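Local structure of aerobactin synthase IucC (6CN7) at residues A128-P139 with S366-E375; A163-V173 with M244-L255. The protein catalyses the last step of aerobactin synthesis, attaching a second N-acetyl-N-hydroxylysine to the citryl intermediate, probably at the expense of ATP. The protein carries 5 engineered substitutions. All coordinates share one frame; numbering follows the deposited sequence.

Contact 1. Residues A128-P139 with S366-E375; sequences ADRLQCLLSGHP and SPILMATLME
A128 and P367 begin a side-by-side run in which helix 128-133 lies almost parallel to strand 366-369, their axes 9° apart and 8.3 Å at closest approach. This is a short helix packed alongside an edge strand in the IucA/IucC fold: the strand is an outermost one, within this chain, of a mixed four-stranded sheet and bonds through its backbone to strand 428-433. No direct backbone bond joins the helix to the strand, and side chains make most of the contact. A128 CB rests 3.8 Å from P367 CG, and L131 meets T372 tip to tip, CD2 to CG2 at 4.1 Å. L369 CD1 lies 3.7 Å from L135 CD1 and also touches the amide end of Q132. L135 and E375 cross at about a right angle, CD2 against CG. Where the strand gives way to the 3-10 segment, L369 O accepts from both T372 N and OG1. Farther on, P139 CG packs on M374 SD (3.8 Å). A bend at chi2 (-70°) turns the E375 carboxylate toward S136 and R115, the latter a salt-bridge partner of OE1. S136 N donates to E375 OE2 at 2.8 Å (N-H...O 172°) from above the carboxylate plane, while S136 OG donates to the syn lone pair of E375 OE1 at 2.8 Å.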
loop_
_atom_site.group_PDB
_atom_site.type_symbol
_atom_site.label_atom_id
_atom_site.label_comp_id
_atom_site.label_asym_id
_atom_site.label_seq_id
_atom_site.Cartn_x
_atom_site.Cartn_y
_atom_site.Cartn_z
ATOM N N ALA A 128 -19.681 -15.208 20.123
ATOM C CA ALA A 128 -20.233 -15.252 18.772
ATOM C C ALA A 128 -19.293 -14.607 17.762
ATOM O O ALA A 128 -19.114 -15.122 16.652
ATOM C CB ALA A 128 -21.599 -14.566 18.746
ATOM N N ASP A 129 -18.672 -13.485 18.131
ATOM C CA ASP A 129 -17.802 -12.778 17.197
ATOM C C ASP A 129 -16.508 -13.540 16.940
ATOM O O ASP A 129 -15.965 -13.478 15.832
ATOM C CB ASP A 129 -17.493 -11.377 17.724
ATOM C CG ASP A 129 -18.732 -10.505 17.821
ATOM O OD1 ASP A 129 -19.667 -10.705 17.015
ATOM O OD2 ASP A 129 -18.773 -9.621 18.702
ATOM N N ARG A 130 -15.993 -14.253 17.943
ATOM C CA ARG A 130 -14.783 -15.035 17.729
ATOM C C ARG A 130 -15.071 -16.264 16.878
ATOM O O ARG A 130 -14.259 -16.637 16.022
ATOM C CB ARG A 130 -14.172 -15.434 19.074
ATOM C CG ARG A 130 -12.942 -16.329 18.964
ATOM C CD ARG A 130 -11.878 -15.763 18.046
ATOM N NE ARG A 130 -11.472 -14.413 18.430
ATOM C CZ ARG A 130 -10.443 -14.126 19.222
ATOM N NH1 ARG A 130 -10.167 -12.861 19.509
ATOM N NH2 ARG A 130 -9.687 -15.093 19.728
ATOM N N LEU A 131 -16.218 -16.911 17.097
ATOM C CA LEU A 131 -16.577 -18.068 16.286
ATOM C C LEU A 131 -16.706 -17.684 14.819
ATOM O O LEU A 131 -16.217 -18.399 13.935
ATOM C CB LEU A 131 -17.877 -18.687 16.800
ATOM C CG LEU A 131 -18.439 -19.865 15.995
ATOM C CD1 LEU A 131 -17.426 -20.995 15.884
ATOM C CD2 LEU A 131 -19.731 -20.369 16.624
ATOM N N GLN A 132 -17.317 -16.563 14.546
ATOM C CA GLN A 132 -17.433 -16.105 13.214
ATOM C C GLN A 132 -16.086 -15.901 12.590
ATOM O O GLN A 132 -15.913 -16.212 11.475
ATOM C CB GLN A 132 -18.280 -14.865 13.096
ATOM C CG GLN A 132 -18.249 -14.252 11.732
ATOM C CD GLN A 132 -19.240 -13.178 11.448
ATOM O OE1 GLN A 132 -19.304 -12.689 10.370
ATOM N NE2 GLN A 132 -20.021 -12.836 12.399
ATOM N N CYS A 133 -15.136 -15.388 13.324
ATOM C CA CYS A 133 -13.781 -15.211 12.815
ATOM C C CYS A 133 -13.140 -16.540 12.431
ATOM O O CYS A 133 -12.362 -16.598 11.474
ATOM C CB CYS A 133 -12.914 -14.500 13.858
ATOM S SG CYS A 133 -13.230 -12.727 14.029
ATOM N N LEU A 134 -13.451 -17.614 13.155
ATOM C CA LEU A 134 -12.789 -18.896 12.963
ATOM C C LEU A 134 -13.454 -19.760 11.899
ATOM O O LEU A 134 -13.037 -20.907 11.703
ATOM C CB LEU A 134 -12.736 -19.659 14.290
ATOM C CG LEU A 134 -11.971 -18.966 15.422
ATOM C CD1 LEU A 134 -12.037 -19.809 16.679
ATOM C CD2 LEU A 134 -10.525 -18.699 15.031
ATOM N N LEU A 135 -14.464 -19.242 11.203
ATOM C CA LEU A 135 -15.096 -20.009 10.143
ATOM C C LEU A 135 -14.138 -20.188 8.970
ATOM O O LEU A 135 -13.278 -19.345 8.703
ATOM C CB LEU A 135 -16.379 -19.320 9.679
ATOM C CG LEU A 135 -17.513 -19.257 10.708
ATOM C CD1 LEU A 135 -18.664 -18.433 10.164
ATOM C CD2 LEU A 135 -17.991 -20.648 11.091
ATOM N N SER A 136 -14.301 -21.307 8.258
ATOM C CA SER A 136 -13.376 -21.662 7.186
ATOM C C SER A 136 -13.470 -20.719 5.993
ATOM O O SER A 136 -12.530 -20.656 5.197
ATOM C CB SER A 136 -13.635 -23.093 6.717
ATOM O OG SER A 136 -13.507 -24.009 7.788
ATOM N N GLY A 137 -14.568 -19.989 5.852
ATOM C CA GLY A 137 -14.763 -19.127 4.702
ATOM C C GLY A 137 -15.730 -19.719 3.697
ATOM O O GLY A 137 -16.459 -20.679 3.964
ATOM N N HIS A 138 -15.723 -19.127 2.513
ATOM C CA HIS A 138 -16.698 -19.507 1.498
ATOM C C HIS A 138 -16.435 -20.938 1.038
ATOM O O HIS A 138 -15.302 -21.268 0.672
ATOM C CB HIS A 138 -16.646 -18.553 0.310
ATOM C CG HIS A 138 -17.856 -18.627 -0.569
ATOM N ND1 HIS A 138 -17.970 -19.529 -1.604
ATOM C CD2 HIS A 138 -19.010 -17.920 -0.558
ATOM C CE1 HIS A 138 -19.141 -19.369 -2.197
ATOM N NE2 HIS A 138 -19.790 -18.400 -1.581
ATOM N N PRO A 139 -17.450 -21.812 1.028
ATOM C CA PRO A 139 -17.189 -23.236 0.763
ATOM C C PRO A 139 -16.990 -23.587 -0.701
ATOM O O PRO A 139 -16.491 -24.685 -0.984
ATOM C CB PRO A 139 -18.441 -23.924 1.318
ATOM C CG PRO A 139 -19.519 -22.912 1.136
ATOM C CD PRO A 139 -18.874 -21.560 1.316
ATOM N N SER A 366 -28.042 -16.409 21.041
ATOM C CA SER A 366 -26.724 -16.151 20.490
ATOM C C SER A 366 -26.756 -16.256 18.971
ATOM O O SER A 366 -27.376 -17.177 18.426
ATOM C CB SER A 366 -25.685 -17.133 21.041
ATOM O OG SER A 366 -24.405 -16.857 20.493
ATOM N N PRO A 367 -26.089 -15.344 18.263
ATOM C CA PRO A 367 -26.060 -15.417 16.799
ATOM C C PRO A 367 -24.930 -16.289 16.279
ATOM O O PRO A 367 -23.828 -16.329 16.833
ATOM C CB PRO A 367 -25.843 -13.953 16.399
ATOM C CG PRO A 367 -24.979 -13.423 17.493
ATOM C CD PRO A 367 -25.409 -14.133 18.757
ATOM N N ILE A 368 -25.221 -17.006 15.196
ATOM C CA ILE A 368 -24.206 -17.703 14.421
ATOM C C ILE A 368 -24.539 -17.531 12.949
ATOM O O ILE A 368 -25.705 -17.375 12.571
ATOM C CB ILE A 368 -24.106 -19.207 14.774
ATOM C CG1 ILE A 368 -25.384 -19.957 14.365
ATOM C CG2 ILE A 368 -23.825 -19.388 16.263
ATOM C CD1 ILE A 368 -25.262 -21.463 14.440
ATOM N N LEU A 369 -23.509 -17.550 12.114
ATOM C CA LEU A 369 -23.720 -17.669 10.682
ATOM C C LEU A 369 -24.091 -19.107 10.356
ATOM O O LEU A 369 -23.574 -20.050 10.965
ATOM C CB LEU A 369 -22.467 -17.261 9.910
ATOM C CG LEU A 369 -22.016 -15.810 10.093
ATOM C CD1 LEU A 369 -20.783 -15.536 9.251
ATOM C CD2 LEU A 369 -23.129 -14.827 9.743
ATOM N N MET A 370 -25.007 -19.275 9.403
ATOM C CA MET A 370 -25.421 -20.622 9.033
ATOM C C MET A 370 -24.248 -21.431 8.498
ATOM O O MET A 370 -24.239 -22.661 8.609
ATOM C CB MET A 370 -26.545 -20.566 8.001
ATOM C CG MET A 370 -27.145 -21.927 7.709
ATOM S SD MET A 370 -28.746 -21.835 6.900
ATOM C CE MET A 370 -29.038 -23.571 6.576
ATOM N N ALA A 371 -23.247 -20.759 7.923
ATOM C CA ALA A 371 -22.031 -21.447 7.508
ATOM C C ALA A 371 -21.382 -22.200 8.660
ATOM O O ALA A 371 -20.603 -23.128 8.416
ATOM C CB ALA A 371 -21.039 -20.445 6.914
ATOM N N THR A 372 -21.679 -21.818 9.904
ATOM C CA THR A 372 -21.172 -22.557 11.055
ATOM C C THR A 372 -21.535 -24.034 10.975
ATOM O O THR A 372 -20.766 -24.887 11.431
ATOM C CB THR A 372 -21.723 -21.947 12.347
ATOM O OG1 THR A 372 -21.407 -20.550 12.393
ATOM C CG2 THR A 372 -21.135 -22.634 13.572
ATOM N N LEU A 373 -22.693 -24.355 10.395
ATOM C CA LEU A 373 -23.149 -25.736 10.303
ATOM C C LEU A 373 -22.373 -26.553 9.278
ATOM O O LEU A 373 -22.645 -27.751 9.138
ATOM C CB LEU A 373 -24.641 -25.763 9.968
ATOM C CG LEU A 373 -25.535 -24.925 10.886
ATOM C CD1 LEU A 373 -26.981 -25.035 10.445
ATOM C CD2 LEU A 373 -25.384 -25.352 12.337
ATOM N N MET A 374 -21.431 -25.946 8.558
ATOM C CA MET A 374 -20.542 -26.669 7.660
ATOM C C MET A 374 -19.220 -27.037 8.316
ATOM O O MET A 374 -18.368 -27.640 7.656
ATOM C CB MET A 374 -20.249 -25.830 6.415
ATOM C CG MET A 374 -21.462 -25.248 5.734
ATOM S SD MET A 374 -20.959 -24.118 4.423
ATOM C CE MET A 374 -22.551 -23.486 3.958
ATOM N N GLU A 375 -19.026 -26.687 9.584
ATOM C CA GLU A 375 -17.729 -26.817 10.230
ATOM C C GLU A 375 -17.611 -28.131 10.992
ATOM O O GLU A 375 -18.607 -28.720 11.422
ATOM C CB GLU A 375 -17.495 -25.652 11.194
ATOM C CG GLU A 375 -17.496 -24.282 10.535
ATOM C CD GLU A 375 -16.284 -24.054 9.653
ATOM O OE1 GLU A 375 -15.253 -24.723 9.877
ATOM O OE2 GLU A 375 -16.364 -23.206 8.733
HETATM O O HOH W 1 -21.053 -16.408 15.905
#

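Contact 2. Residues A163-V173 with M244-L255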
loop_
_atom_site.group_PDB
_atom_site.type_symbol
_atom_site.label_atom_id
_atom_site.label_comp_id
_atom_site.label_asym_id
_atom_site.label_seq_id
_atom_site.Cartn_x
_atom_site.Cartn_y
_atom_site.Cartn_z
ATOM N N ALA A 163 -8.724 -12.284 13.398
ATOM C CA ALA A 163 -9.457 -11.793 14.568
ATOM C C ALA A 163 -8.712 -10.657 15.267
ATOM O O ALA A 163 -8.747 -10.531 16.492
ATOM C CB ALA A 163 -9.747 -12.930 15.549
ATOM N N ASN A 164 -8.036 -9.824 14.488
ATOM C CA ASN A 164 -7.388 -8.642 15.034
ATOM C C ASN A 164 -8.312 -7.433 14.925
ATOM O O ASN A 164 -9.220 -7.384 14.092
ATOM C CB ASN A 164 -6.073 -8.365 14.310
ATOM C CG ASN A 164 -4.964 -9.307 14.737
ATOM O OD1 ASN A 164 -4.824 -9.624 15.918
ATOM N ND2 ASN A 164 -4.172 -9.763 13.776
ATOM N N THR A 165 -8.069 -6.452 15.783
ATOM C CA THR A 165 -8.885 -5.251 15.850
ATOM C C THR A 165 -8.084 -4.042 15.385
ATOM O O THR A 165 -6.858 -4.084 15.264
ATOM C CB THR A 165 -9.407 -5.025 17.271
ATOM O OG1 THR A 165 -8.303 -4.836 18.166
ATOM C CG2 THR A 165 -10.236 -6.209 17.733
ATOM N N PHE A 166 -8.797 -2.948 15.129
ATOM C CA PHE A 166 -8.151 -1.738 14.643
ATOM C C PHE A 166 -9.101 -0.562 14.798
ATOM O O PHE A 166 -10.323 -0.724 14.866
ATOM C CB PHE A 166 -7.709 -1.887 13.182
ATOM C CG PHE A 166 -8.802 -2.359 12.256
ATOM C CD1 PHE A 166 -9.041 -3.712 12.077
ATOM C CD2 PHE A 166 -9.585 -1.448 11.562
ATOM C CE1 PHE A 166 -10.040 -4.148 11.224
ATOM C CE2 PHE A 166 -10.585 -1.880 10.709
ATOM C CZ PHE A 166 -10.812 -3.230 10.541
ATOM N N ARG A 167 -8.514 0.628 14.865
ATOM C CA ARG A 167 -9.270 1.868 14.871
ATOM C C ARG A 167 -9.573 2.307 13.445
ATOM O O ARG A 167 -8.916 1.892 12.485
ATOM C CB ARG A 167 -8.497 2.974 15.592
ATOM C CG ARG A 167 -8.455 2.838 17.099
ATOM C CD ARG A 167 -7.767 4.037 17.728
ATOM N NE ARG A 167 -7.709 3.943 19.184
ATOM C CZ ARG A 167 -7.078 4.815 19.964
ATOM N NH1 ARG A 167 -6.440 5.850 19.432
ATOM N NH2 ARG A 167 -7.081 4.650 21.280
ATOM N N LEU A 168 -10.581 3.161 13.316
ATOM C CA LEU A 168 -10.924 3.750 12.035
ATOM C C LEU A 168 -10.223 5.090 11.860
ATOM O O LEU A 168 -9.925 5.793 12.831
ATOM C CB LEU A 168 -12.435 3.944 11.916
ATOM C CG LEU A 168 -13.276 2.677 12.053
ATOM C CD1 LEU A 168 -14.755 3.023 11.992
ATOM C CD2 LEU A 168 -12.907 1.659 10.980
ATOM N N HIS A 169 -9.958 5.432 10.605
ATOM C CA HIS A 169 -9.462 6.748 10.245
ATOM C C HIS A 169 -10.647 7.677 10.001
ATOM O O HIS A 169 -11.705 7.248 9.529
ATOM C CB HIS A 169 -8.582 6.661 8.999
ATOM C CG HIS A 169 -7.759 7.883 8.748
ATOM N ND1 HIS A 169 -6.549 8.105 9.369
ATOM C CD2 HIS A 169 -7.966 8.945 7.936
ATOM C CE1 HIS A 169 -6.048 9.255 8.953
ATOM N NE2 HIS A 169 -6.888 9.784 8.083
ATOM N N TRP A 170 -10.469 8.954 10.332
ATOM C CA TRP A 170 -11.554 9.927 10.285
ATOM C C TRP A 170 -11.182 11.094 9.383
ATOM O O TRP A 170 -10.094 11.667 9.514
ATOM C CB TRP A 170 -11.894 10.428 11.689
ATOM C CG TRP A 170 -12.530 9.371 12.523
ATOM C CD1 TRP A 170 -11.898 8.480 13.338
ATOM C CD2 TRP A 170 -13.928 9.076 12.611
ATOM N NE1 TRP A 170 -12.816 7.651 13.935
ATOM C CE2 TRP A 170 -14.070 7.996 13.505
ATOM C CE3 TRP A 170 -15.074 9.622 12.025
ATOM C CZ2 TRP A 170 -15.312 7.453 13.825
ATOM C CZ3 TRP A 170 -16.305 9.082 12.345
ATOM C CH2 TRP A 170 -16.414 8.009 13.236
ATOM N N LEU A 171 -12.090 11.438 8.476
ATOM C CA LEU A 171 -11.944 12.578 7.585
ATOM C C LEU A 171 -12.991 13.632 7.914
ATOM O O LEU A 171 -13.969 13.380 8.624
ATOM C CB LEU A 171 -12.084 12.152 6.119
ATOM C CG LEU A 171 -11.050 11.178 5.553
ATOM C CD1 LEU A 171 -11.371 10.871 4.099
ATOM C CD2 LEU A 171 -9.646 11.738 5.688
ATOM N N ALA A 172 -12.771 14.832 7.382
ATOM C CA ALA A 172 -13.736 15.919 7.453
ATOM C C ALA A 172 -14.069 16.361 6.037
ATOM O O ALA A 172 -13.165 16.596 5.229
ATOM C CB ALA A 172 -13.196 17.094 8.272
ATOM N N VAL A 173 -15.361 16.463 5.738
ATOM C CA VAL A 173 -15.833 16.791 4.401
ATOM C C VAL A 173 -16.889 17.879 4.504
ATOM O O VAL A 173 -17.658 17.936 5.468
ATOM C CB VAL A 173 -16.407 15.551 3.683
ATOM C CG1 VAL A 173 -16.896 15.910 2.282
ATOM C CG2 VAL A 173 -15.367 14.443 3.618
ATOM N N MET A 244 -10.802 18.348 1.578
ATOM C CA MET A 244 -10.942 17.260 2.532
ATOM C C MET A 244 -9.803 17.358 3.533
ATOM O O MET A 244 -8.686 17.738 3.170
ATOM C CB MET A 244 -10.908 15.897 1.837
ATOM C CG MET A 244 -12.175 15.531 1.085
ATOM S SD MET A 244 -11.952 14.106 -0.009
ATOM C CE MET A 244 -10.685 13.164 0.843
ATOM N N VAL A 245 -10.085 17.009 4.785
ATOM C CA VAL A 245 -9.114 17.137 5.866
ATOM C C VAL A 245 -8.958 15.785 6.544
ATOM O O VAL A 245 -9.955 15.133 6.878
ATOM C CB VAL A 245 -9.532 18.214 6.886
ATOM C CG1 VAL A 245 -8.528 18.299 8.029
ATOM C CG2 VAL A 245 -9.670 19.563 6.195
ATOM N N SER A 246 -7.711 15.370 6.747
ATOM C CA SER A 246 -7.399 14.120 7.427
ATOM C C SER A 246 -7.189 14.400 8.910
ATOM O O SER A 246 -6.271 15.139 9.282
ATOM C CB SER A 246 -6.155 13.480 6.810
ATOM O OG SER A 246 -5.673 12.420 7.609
ATOM N N LEU A 247 -8.036 13.809 9.752
ATOM C CA LEU A 247 -7.977 14.055 11.188
ATOM C C LEU A 247 -7.148 13.019 11.928
ATOM O O LEU A 247 -6.551 13.340 12.962
ATOM C CB LEU A 247 -9.390 14.084 11.777
ATOM C CG LEU A 247 -10.161 15.396 11.617
ATOM C CD1 LEU A 247 -10.311 15.775 10.154
ATOM C CD2 LEU A 247 -11.522 15.292 12.279
ATOM N N GLY A 248 -7.097 11.795 11.430
ATOM C CA GLY A 248 -6.363 10.723 12.068
ATOM C C GLY A 248 -7.296 9.633 12.560
ATOM O O GLY A 248 -8.491 9.599 12.250
ATOM N N GLU A 249 -6.725 8.728 13.347
ATOM C CA GLU A 249 -7.466 7.599 13.888
ATOM C C GLU A 249 -8.010 7.949 15.266
ATOM O O GLU A 249 -7.295 8.519 16.098
ATOM C CB GLU A 249 -6.573 6.361 13.964
ATOM C CG GLU A 249 -6.082 5.878 12.609
ATOM C CD GLU A 249 -5.250 4.616 12.708
ATOM O OE1 GLU A 249 -4.883 4.231 13.840
ATOM O OE2 GLU A 249 -4.967 4.005 11.653
ATOM N N PHE A 250 -9.277 7.613 15.499
ATOM C CA PHE A 250 -9.927 7.882 16.772
ATOM C C PHE A 250 -10.912 6.766 17.080
ATOM O O PHE A 250 -11.409 6.083 16.181
ATOM C CB PHE A 250 -10.689 9.215 16.772
ATOM C CG PHE A 250 -9.831 10.420 16.525
ATOM C CD1 PHE A 250 -9.124 11.010 17.559
ATOM C CD2 PHE A 250 -9.755 10.982 15.263
ATOM C CE1 PHE A 250 -8.344 12.129 17.333
ATOM C CE2 PHE A 250 -8.978 12.099 15.031
ATOM C CZ PHE A 250 -8.271 12.674 16.068
ATOM N N GLY A 251 -11.195 6.597 18.365
ATOM C CA GLY A 251 -12.363 5.865 18.798
ATOM C C GLY A 251 -12.098 4.410 19.124
ATOM O O GLY A 251 -10.981 3.986 19.434
ATOM N N ASP A 252 -13.170 3.629 19.037
ATOM C CA ASP A 252 -13.173 2.245 19.475
ATOM C C ASP A 252 -12.431 1.353 18.484
ATOM O O ASP A 252 -12.094 1.751 17.367
ATOM C CB ASP A 252 -14.609 1.750 19.646
ATOM C CG ASP A 252 -15.331 2.448 20.780
ATOM O OD1 ASP A 252 -14.648 2.942 21.702
ATOM O OD2 ASP A 252 -16.577 2.508 20.747
ATOM N N LEU A 253 -12.187 0.119 18.918
ATOM C CA LEU A 253 -11.542 -0.893 18.099
ATOM C C LEU A 253 -12.598 -1.728 17.391
ATOM O O LEU A 253 -13.605 -2.117 17.992
ATOM C CB LEU A 253 -10.653 -1.788 18.964
ATOM C CG LEU A 253 -9.455 -1.116 19.637
ATOM C CD1 LEU A 253 -8.762 -2.083 20.589
ATOM C CD2 LEU A 253 -8.473 -0.605 18.595
ATOM N N TRP A 254 -12.363 -2.006 16.112
ATOM C CA TRP A 254 -13.335 -2.693 15.276
ATOM C C TRP A 254 -12.781 -4.033 14.812
ATOM O O TRP A 254 -11.567 -4.219 14.702
ATOM C CB TRP A 254 -13.719 -1.834 14.066
ATOM C CG TRP A 254 -14.497 -0.611 14.447
ATOM C CD1 TRP A 254 -13.989 0.596 14.826
ATOM C CD2 TRP A 254 -15.922 -0.479 14.496
ATOM N NE1 TRP A 254 -15.008 1.472 15.103
ATOM C CE2 TRP A 254 -16.205 0.836 14.909
ATOM C CE3 TRP A 254 -16.986 -1.346 14.228
ATOM C CZ2 TRP A 254 -17.506 1.307 15.061
ATOM C CZ3 TRP A 254 -18.276 -0.879 14.381
ATOM C CH2 TRP A 254 -18.525 0.437 14.792
ATOM N N LEU A 255 -13.693 -4.958 14.524
ATOM C CA LEU A 255 -13.358 -6.329 14.172
ATOM C C LEU A 255 -14.066 -6.677 12.872
ATOM O O LEU A 255 -15.257 -6.390 12.716
ATOM C CB LEU A 255 -13.773 -7.288 15.291
ATOM C CG LEU A 255 -13.610 -8.788 15.067
ATOM C CD1 LEU A 255 -12.143 -9.170 15.056
ATOM C CD2 LEU A 255 -14.363 -9.547 16.143
HETATM O O HOH W 2 -6.010 1.445 12.576
HETATM O O HOH W 3 -5.045 5.196 9.551
#
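F166 and W254 exchange two backbone bonds, W254 N to F166 O being the shorter at 2.7 Å, near one end of an antiparallel ladder in the large antiparallel sheet of the IucA/IucC family region. Strand 165-173 runs at 159° to strand 244-250 and, past the corner at G251, at 119° to strand 252-255, so one strand pairs with both arms of a bent partner. A classic beta bulge breaks the regular register: L247 and G248 both face W170, whose N donates to G248 O (2.8 Å) and whose O accepts from L247 N. A172 and V245 then resume two-way bonding. The corner gives F250 O a side-chain donor, W170 NE1, at 3.1 Å; the oxygen lies near the indole plane, although the nitrogen stands above the carbonyl plane. Across the corner, L168 CD1 sits over one face of the W254 indole, 3.9 Å from the centroid of its five-membered ring, a CH-pi contact. With CG trans to the main-chain N (chi1 -166°), the H169 imidazole brings NE2 2.9 Å from S246 OG; this is a hydrogen bond in which either atom could donate. W227 stacks on that imidazole. R167 O receives a water hydrogen bond at 2.9 Å, and the same water bonds weakly to E249 OE2. Outside the pair, E200 accepts from G251 N and R268 forms a salt bridge with D252. Where the ladder bends, F250 O and G251 N thus find their partners in an indole N-H and an acid, while serine and water serve H169 and R167 O on the neighbouring strand.

Contact 1 lies nearer the middle of the chain, its centre about 10 Å from the chain centre, whereas contact 2 is centred about 25 Å out, and both are only partly buried. Along the sequence contact 2 is nested inside the loop that contact 1 closes. The two hold different sheets: contact 1 lays a helix beside an edge strand through apolar side chains and one carboxylate, while contact 2 is bonding within a sheet, mostly backbone to backbone, and buries about twice the area (1174 against 558 Å²). They touch where helix 128-133 meets one end of the ladder, at A163 and L255: C133 SG packs 3.8 Å from A163 CB, and D129 CB 4.0 Å from L255 CD2.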